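Long-range contacts in acetylxylan esterase / glucomannan deacetylase (Cellvibrio japonicus, PDB 2WAA), which removes acetyl groups from plant cell wall polysaccharides, deacetylating xylan and glucomannan with equal efficiency: residues A[191-196]-A[234-239]; A[133-138]-A[228-233]. All coordinates share one frame; numbering follows the deposited sequence.

Contact 1. Residues A[191-196]-A[234-239]. With ACT (acetate ion), chain C.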
loop_
_atom_site.group_PDB
_atom_site.type_symbol
_atom_site.label_atom_id
_atom_site.label_comp_id
_atom_site.label_asym_id
_atom_site.label_seq_id
_atom_site.Cartn_x
_atom_site.Cartn_y
_atom_site.Cartn_z
ATOM N N ARG A 191 17.388 -5.552 8.749
ATOM C CA ARG A 191 18.206 -4.328 8.661
ATOM C C ARG A 191 17.847 -3.523 7.442
ATOM O O ARG A 191 17.270 -4.052 6.461
ATOM C CB ARG A 191 19.708 -4.670 8.605
ATOM C CG ARG A 191 20.083 -5.420 7.342
ATOM C CD ARG A 191 21.557 -5.975 7.460
ATOM N NE ARG A 191 21.971 -6.767 6.290
ATOM C CZ ARG A 191 23.181 -7.332 6.167
ATOM N NH1 ARG A 191 24.100 -7.150 7.140
ATOM N NH2 ARG A 191 23.495 -8.045 5.077
ATOM N N SER A 192 18.153 -2.232 7.498
ATOM C CA SER A 192 17.953 -1.348 6.378
ATOM C C SER A 192 19.083 -1.455 5.345
ATOM O O SER A 192 20.112 -2.101 5.613
ATOM C CB SER A 192 17.808 0.070 6.908
ATOM O OG SER A 192 16.735 0.117 7.856
ATOM N N TRP A 193 18.872 -0.875 4.160
ATOM C CA TRP A 193 19.826 -0.979 3.037
ATOM C C TRP A 193 21.240 -0.536 3.443
ATOM O O TRP A 193 22.241 -1.042 2.906
ATOM C CB TRP A 193 19.341 -0.139 1.863
ATOM C CG TRP A 193 19.385 1.323 2.125
ATOM C CD1 TRP A 193 18.447 2.096 2.740
ATOM C CD2 TRP A 193 20.496 2.181 1.823
ATOM N NE1 TRP A 193 18.899 3.435 2.802
ATOM C CE2 TRP A 193 20.154 3.489 2.241
ATOM C CE3 TRP A 193 21.740 1.961 1.216
ATOM C CZ2 TRP A 193 21.025 4.577 2.074
ATOM C CZ3 TRP A 193 22.615 3.055 1.060
ATOM C CH2 TRP A 193 22.250 4.334 1.480
ATOM N N ASN A 194 21.295 0.397 4.381
ATOM C CA ASN A 194 22.554 1.015 4.805
ATOM C C ASN A 194 23.215 0.245 5.934
ATOM O O ASN A 194 24.231 0.712 6.469
ATOM C CB ASN A 194 22.336 2.496 5.226
ATOM C CG ASN A 194 21.291 2.618 6.341
ATOM O OD1 ASN A 194 20.998 1.630 7.005
ATOM N ND2 ASN A 194 20.725 3.818 6.548
ATOM N N GLY A 195 22.649 -0.902 6.309
ATOM C CA GLY A 195 23.230 -1.787 7.292
ATOM C C GLY A 195 22.695 -1.591 8.708
ATOM O O GLY A 195 22.935 -2.426 9.581
ATOM N N LYS A 196 21.986 -0.477 8.927
ATOM C CA LYS A 196 21.446 -0.149 10.247
ATOM C C LYS A 196 20.472 -1.216 10.693
ATOM O O LYS A 196 19.627 -1.643 9.897
ATOM C CB LYS A 196 20.731 1.208 10.190
ATOM C CG LYS A 196 21.658 2.387 10.438
ATOM C CD LYS A 196 20.866 3.631 10.919
ATOM C CE LYS A 196 19.765 3.180 11.899
ATOM N NZ LYS A 196 19.128 4.246 12.740
ATOM N N GLY A 234 13.016 -8.177 1.770
ATOM C CA GLY A 234 14.317 -8.790 1.578
ATOM C C GLY A 234 15.374 -7.983 0.832
ATOM O O GLY A 234 16.544 -8.073 1.198
ATOM N N THR A 235 14.999 -7.224 -0.210
ATOM C CA THR A 235 15.993 -6.482 -0.991
ATOM C C THR A 235 16.969 -5.747 -0.056
ATOM O O THR A 235 18.189 -5.817 -0.236
ATOM C CB THR A 235 15.329 -5.439 -1.844
ATOM O OG1 THR A 235 14.390 -6.113 -2.699
ATOM C CG2 THR A 235 16.362 -4.701 -2.726
ATOM N N ASN A 236 16.449 -5.036 0.926
ATOM C CA ASN A 236 17.349 -4.156 1.698
ATOM C C ASN A 236 18.217 -4.934 2.671
ATOM O O ASN A 236 19.338 -4.507 2.997
ATOM C CB ASN A 236 16.527 -3.031 2.364
ATOM C CG ASN A 236 15.845 -2.163 1.321
ATOM O OD1 ASN A 236 16.517 -1.659 0.398
ATOM N ND2 ASN A 236 14.484 -2.038 1.397
ATOM N N ASP A 237 17.711 -6.066 3.167
ATOM C CA ASP A 237 18.531 -6.928 4.009
ATOM C C ASP A 237 19.784 -7.400 3.282
ATOM O O ASP A 237 20.815 -7.686 3.923
ATOM C CB ASP A 237 17.764 -8.167 4.449
ATOM C CG ASP A 237 16.598 -7.822 5.346
ATOM O OD1 ASP A 237 16.857 -7.286 6.456
ATOM O OD2 ASP A 237 15.438 -8.055 4.920
ATOM N N PHE A 238 19.657 -7.582 1.957
ATOM C CA PHE A 238 20.775 -8.101 1.115
ATOM C C PHE A 238 21.641 -7.007 0.491
ATOM O O PHE A 238 22.661 -7.300 -0.158
ATOM C CB PHE A 238 20.217 -9.047 0.009
ATOM C CG PHE A 238 19.783 -10.374 0.556
ATOM C CD1 PHE A 238 18.741 -10.434 1.473
ATOM C CD2 PHE A 238 20.439 -11.545 0.231
ATOM C CE1 PHE A 238 18.336 -11.646 2.025
ATOM C CE2 PHE A 238 20.060 -12.760 0.765
ATOM C CZ PHE A 238 19.009 -12.835 1.677
ATOM N N SER A 239 21.258 -5.751 0.695
ATOM C CA SER A 239 22.016 -4.644 0.097
ATOM C C SER A 239 23.443 -4.555 0.604
ATOM O O SER A 239 24.371 -4.395 -0.193
ATOM C CB SER A 239 21.289 -3.319 0.284
ATOM O OG SER A 239 20.097 -3.388 -0.443
HETATM C C ACT C . 13.933 -0.391 -1.499
HETATM O O ACT C . 14.562 0.666 -1.857
HETATM O OXT ACT C . 13.210 -0.270 -0.483
HETATM C CH3 ACT C . 14.024 -1.705 -2.227
#
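The Arg191 guanidinium takes the backbone O of Asp237 at its edge, only 1° out of the guanidinium plane. Arg191 NE bonds Asp237 O at 2.8 Å, and Arg191 NH2 bonds it at 2.9 Å. The NE bond is tilted from the carbonyl plane; the NH2 bond runs nearly along the carbonyl axis. Two donors therefore grip one acceptor. The contact belongs to the active-site end of the SGNH (GDSL-like) hydrolase domain. It joins the loop after strand 177-183 to the short helix 235-238. The Trp193 indole carries CB of its own neighbour Asn194 over the centre of one face, and Asn236 OD1 meets it obliquely. The closest approach there is from Trp193 CB, 3.5 Å from Asn236 OD1.

Asn236 is inferred to stabilise the transition state, as is Gly186, whose backbone is hydrogen-bonded to that of Trp193. Asp237 binds on two fronts: its carbonyl takes the Arg191 side chain, and its carboxylate takes the loop backbone. Asp237 OD1 accepts from Arg191 N at 2.9 Å and also from Ile190 N. OD2 accepts from Leu189 N and Tyr248 OH. These bonds fix the carboxylate and probably favour its charged form.

The loop closes in a type I turn from Ser192 to Gly195, and Ser192 OG bonds Asp199. The Asn236 CG lies anti to the carbonyl carbon, chi1 -62°, which directs the amide to an acetate ion, probably from the crystallisation liquor. That acetate is also bonded to Gly186 N, Ser141 N and His316 NE2. It thus probably sits in the oxyanion hole of this Ser-His-Asp hydrolase, beside Ser141, the inferred nucleophile. Asn236 ND2 also donates to Arg187 O, and its bond to the acetate OXT is nearly straight, 169° at the hydrogen and 2.9 Å long.

Contact 2. Residues A[133-138]-A[228-233]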
loop_
_atom_site.group_PDB
_atom_site.type_symbol
_atom_site.label_atom_id
_atom_site.label_comp_id
_atom_site.label_asym_id
_atom_site.label_seq_id
_atom_site.Cartn_x
_atom_site.Cartn_y
_atom_site.Cartn_z
ATOM N N ARG A 133 -12.895 -10.480 -1.085
ATOM C CA ARG A 133 -11.526 -10.997 -0.927
ATOM C C ARG A 133 -10.610 -9.879 -0.442
ATOM O O ARG A 133 -10.785 -8.735 -0.846
ATOM C CB ARG A 133 -11.002 -11.471 -2.273
ATOM C CG ARG A 133 -11.600 -12.812 -2.737
ATOM C CD ARG A 133 -11.102 -13.075 -4.119
ATOM N NE ARG A 133 -11.684 -14.329 -4.603
ATOM C CZ ARG A 133 -11.626 -14.720 -5.873
ATOM N NH1 ARG A 133 -11.001 -13.981 -6.785
ATOM N NH2 ARG A 133 -12.198 -15.871 -6.222
ATOM N N LYS A 134 -9.673 -10.200 0.445
ATOM C CA LYS A 134 -8.788 -9.205 1.061
ATOM C C LYS A 134 -7.340 -9.704 0.977
ATOM O O LYS A 134 -7.068 -10.835 1.375
ATOM C CB LYS A 134 -9.149 -9.071 2.526
ATOM C CG LYS A 134 -10.453 -8.259 2.688
ATOM C CD LYS A 134 -10.935 -8.287 4.146
ATOM C CE LYS A 134 -12.342 -7.718 4.233
ATOM N NZ LYS A 134 -13.372 -8.652 3.525
ATOM N N ILE A 135 -6.440 -8.854 0.476
ATOM C CA ILE A 135 -5.026 -9.167 0.434
ATOM C C ILE A 135 -4.276 -8.098 1.263
ATOM O O ILE A 135 -4.650 -6.931 1.276
ATOM C CB ILE A 135 -4.539 -9.093 -0.995
ATOM C CG1 ILE A 135 -5.252 -10.156 -1.862
ATOM C CG2 ILE A 135 -3.013 -9.282 -1.084
ATOM C CD1 ILE A 135 -5.110 -9.846 -3.354
ATOM N N LEU A 136 -3.205 -8.535 1.896
ATOM C CA LEU A 136 -2.243 -7.679 2.581
ATOM C C LEU A 136 -0.889 -7.954 1.894
ATOM O O LEU A 136 -0.452 -9.086 1.862
ATOM C CB LEU A 136 -2.157 -8.102 4.059
ATOM C CG LEU A 136 -0.966 -7.460 4.816
ATOM C CD1 LEU A 136 -1.047 -5.927 4.863
ATOM C CD2 LEU A 136 -1.024 -8.026 6.250
ATOM N N VAL A 137 -0.199 -6.913 1.433
ATOM C CA VAL A 137 1.138 -7.074 0.835
ATOM C C VAL A 137 2.141 -6.358 1.754
ATOM O O VAL A 137 1.994 -5.167 2.029
ATOM C CB VAL A 137 1.229 -6.455 -0.548
ATOM C CG1 VAL A 137 2.579 -6.823 -1.229
ATOM C CG2 VAL A 137 0.058 -6.938 -1.444
ATOM N N LEU A 138 3.165 -7.089 2.170
ATOM C CA LEU A 138 4.198 -6.553 3.097
ATOM C C LEU A 138 5.509 -6.427 2.311
ATOM O O LEU A 138 5.901 -7.352 1.572
ATOM C CB LEU A 138 4.453 -7.532 4.241
ATOM C CG LEU A 138 3.212 -7.916 5.042
ATOM C CD1 LEU A 138 3.482 -9.017 6.079
ATOM C CD2 LEU A 138 2.608 -6.697 5.689
ATOM N N LEU A 228 -5.351 -13.407 2.111
ATOM C CA LEU A 228 -4.005 -13.694 1.583
ATOM C C LEU A 228 -3.029 -12.609 2.026
ATOM O O LEU A 228 -3.321 -11.406 1.907
ATOM C CB LEU A 228 -4.051 -13.712 0.074
ATOM C CG LEU A 228 -2.739 -13.554 -0.701
ATOM C CD1 LEU A 228 -1.881 -14.764 -0.520
ATOM C CD2 LEU A 228 -3.006 -13.389 -2.207
ATOM N N ILE A 229 -1.871 -13.044 2.535
ATOM C CA ILE A 229 -0.796 -12.149 2.899
ATOM C C ILE A 229 0.412 -12.482 2.010
ATOM O O ILE A 229 0.875 -13.621 1.965
ATOM C CB ILE A 229 -0.392 -12.286 4.371
ATOM C CG1 ILE A 229 -1.621 -12.082 5.264
ATOM C CG2 ILE A 229 0.800 -11.324 4.687
ATOM C CD1 ILE A 229 -1.361 -12.266 6.689
ATOM N N ILE A 230 0.922 -11.488 1.316
ATOM C CA ILE A 230 2.140 -11.706 0.520
ATOM C C ILE A 230 3.260 -11.027 1.241
ATOM O O ILE A 230 3.149 -9.833 1.516
ATOM C CB ILE A 230 1.972 -11.050 -0.862
ATOM C CG1 ILE A 230 0.774 -11.733 -1.557
ATOM C CG2 ILE A 230 3.282 -11.215 -1.735
ATOM C CD1 ILE A 230 0.263 -10.977 -2.739
ATOM N N SER A 231 4.361 -11.734 1.498
ATOM C CA SER A 231 5.512 -11.044 2.075
ATOM C C SER A 231 6.625 -11.011 1.029
ATOM O O SER A 231 7.118 -12.064 0.642
ATOM C CB SER A 231 6.005 -11.805 3.303
ATOM O OG SER A 231 7.098 -11.085 3.857
ATOM N N ALA A 232 6.982 -9.810 0.571
ATOM C CA ALA A 232 7.969 -9.572 -0.490
ATOM C C ALA A 232 9.154 -8.767 0.083
ATOM O O ALA A 232 9.797 -7.981 -0.651
ATOM C CB ALA A 232 7.278 -8.787 -1.623
ATOM N N ILE A 233 9.508 -9.014 1.347
ATOM C CA ILE A 233 10.587 -8.242 1.995
ATOM C C ILE A 233 11.911 -8.913 1.645
ATOM O O ILE A 233 11.934 -10.101 1.253
ATOM C CB ILE A 233 10.375 -8.210 3.535
ATOM C CG1 ILE A 233 11.263 -7.176 4.200
ATOM C CG2 ILE A 233 10.590 -9.621 4.146
ATOM C CD1 ILE A 233 10.732 -5.690 3.958
#
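Ile135 and Leu228 lie side by side and point the same way, with Ile135 CG1 4.0 Å from Leu228 CD2. Ile230 crosses Ile135 at a slant; its CD1 comes to 4.0 Å from Ile135 CG2. Val137 shares this face, and its CG2 is 4.2 Å from Ile230 CD1. Helix 319-337 covers the Leu228 and Ile230 side chains through Leu333, while helix 167-174 packs on Ile135 and Val137. Leu136 and Ile229 pair side by side on the other face. Ile229 CG1 is anti to the carbonyl carbon (chi1 -55°), which leaves CG2 anti to the backbone N. Ile229 CG2 touches both leucines of the neighbouring strand, 4.1 Å from Leu136 CD2 and 3.8 Å from Leu138 CD1.

Both strands belong to the five-stranded parallel sheet of the SGNH hydrolase fold, in order 2-1-3-4-5. Here 133-139 is strand 1 and 228-231 is strand 3; their axes approach to 4.7 Å and run 14° from parallel. Five backbone bonds link segments 133-138 and 228-233, from Leu228 N to Lys134 O at one end to Ala232 N to Leu138 O at the other. Ser231 lies on the Leu136 and Leu138 face, where its hydroxyl is hydrogen-bonded to Tyr252 OH.

Contact 2 is in the core of the domain; contact 1 is partly buried, with Trp193 exposed. The contact centres are about 20 Å apart. Residues 228-233 run straight into 234-239, so strand 228-231 leads from the central sheet to the short helix that bears Asn236. The chemistry follows the place. Contact 2 has regular backbone bonds between parallel strands and mostly aliphatic side chains on both faces. Contact 1 lacks such a repeat: charged side chains bond to backbone atoms, and an amide bonds the acetate. The buried areas differ likewise, 452 Å² in contact 2 against 299 Å² in contact 1.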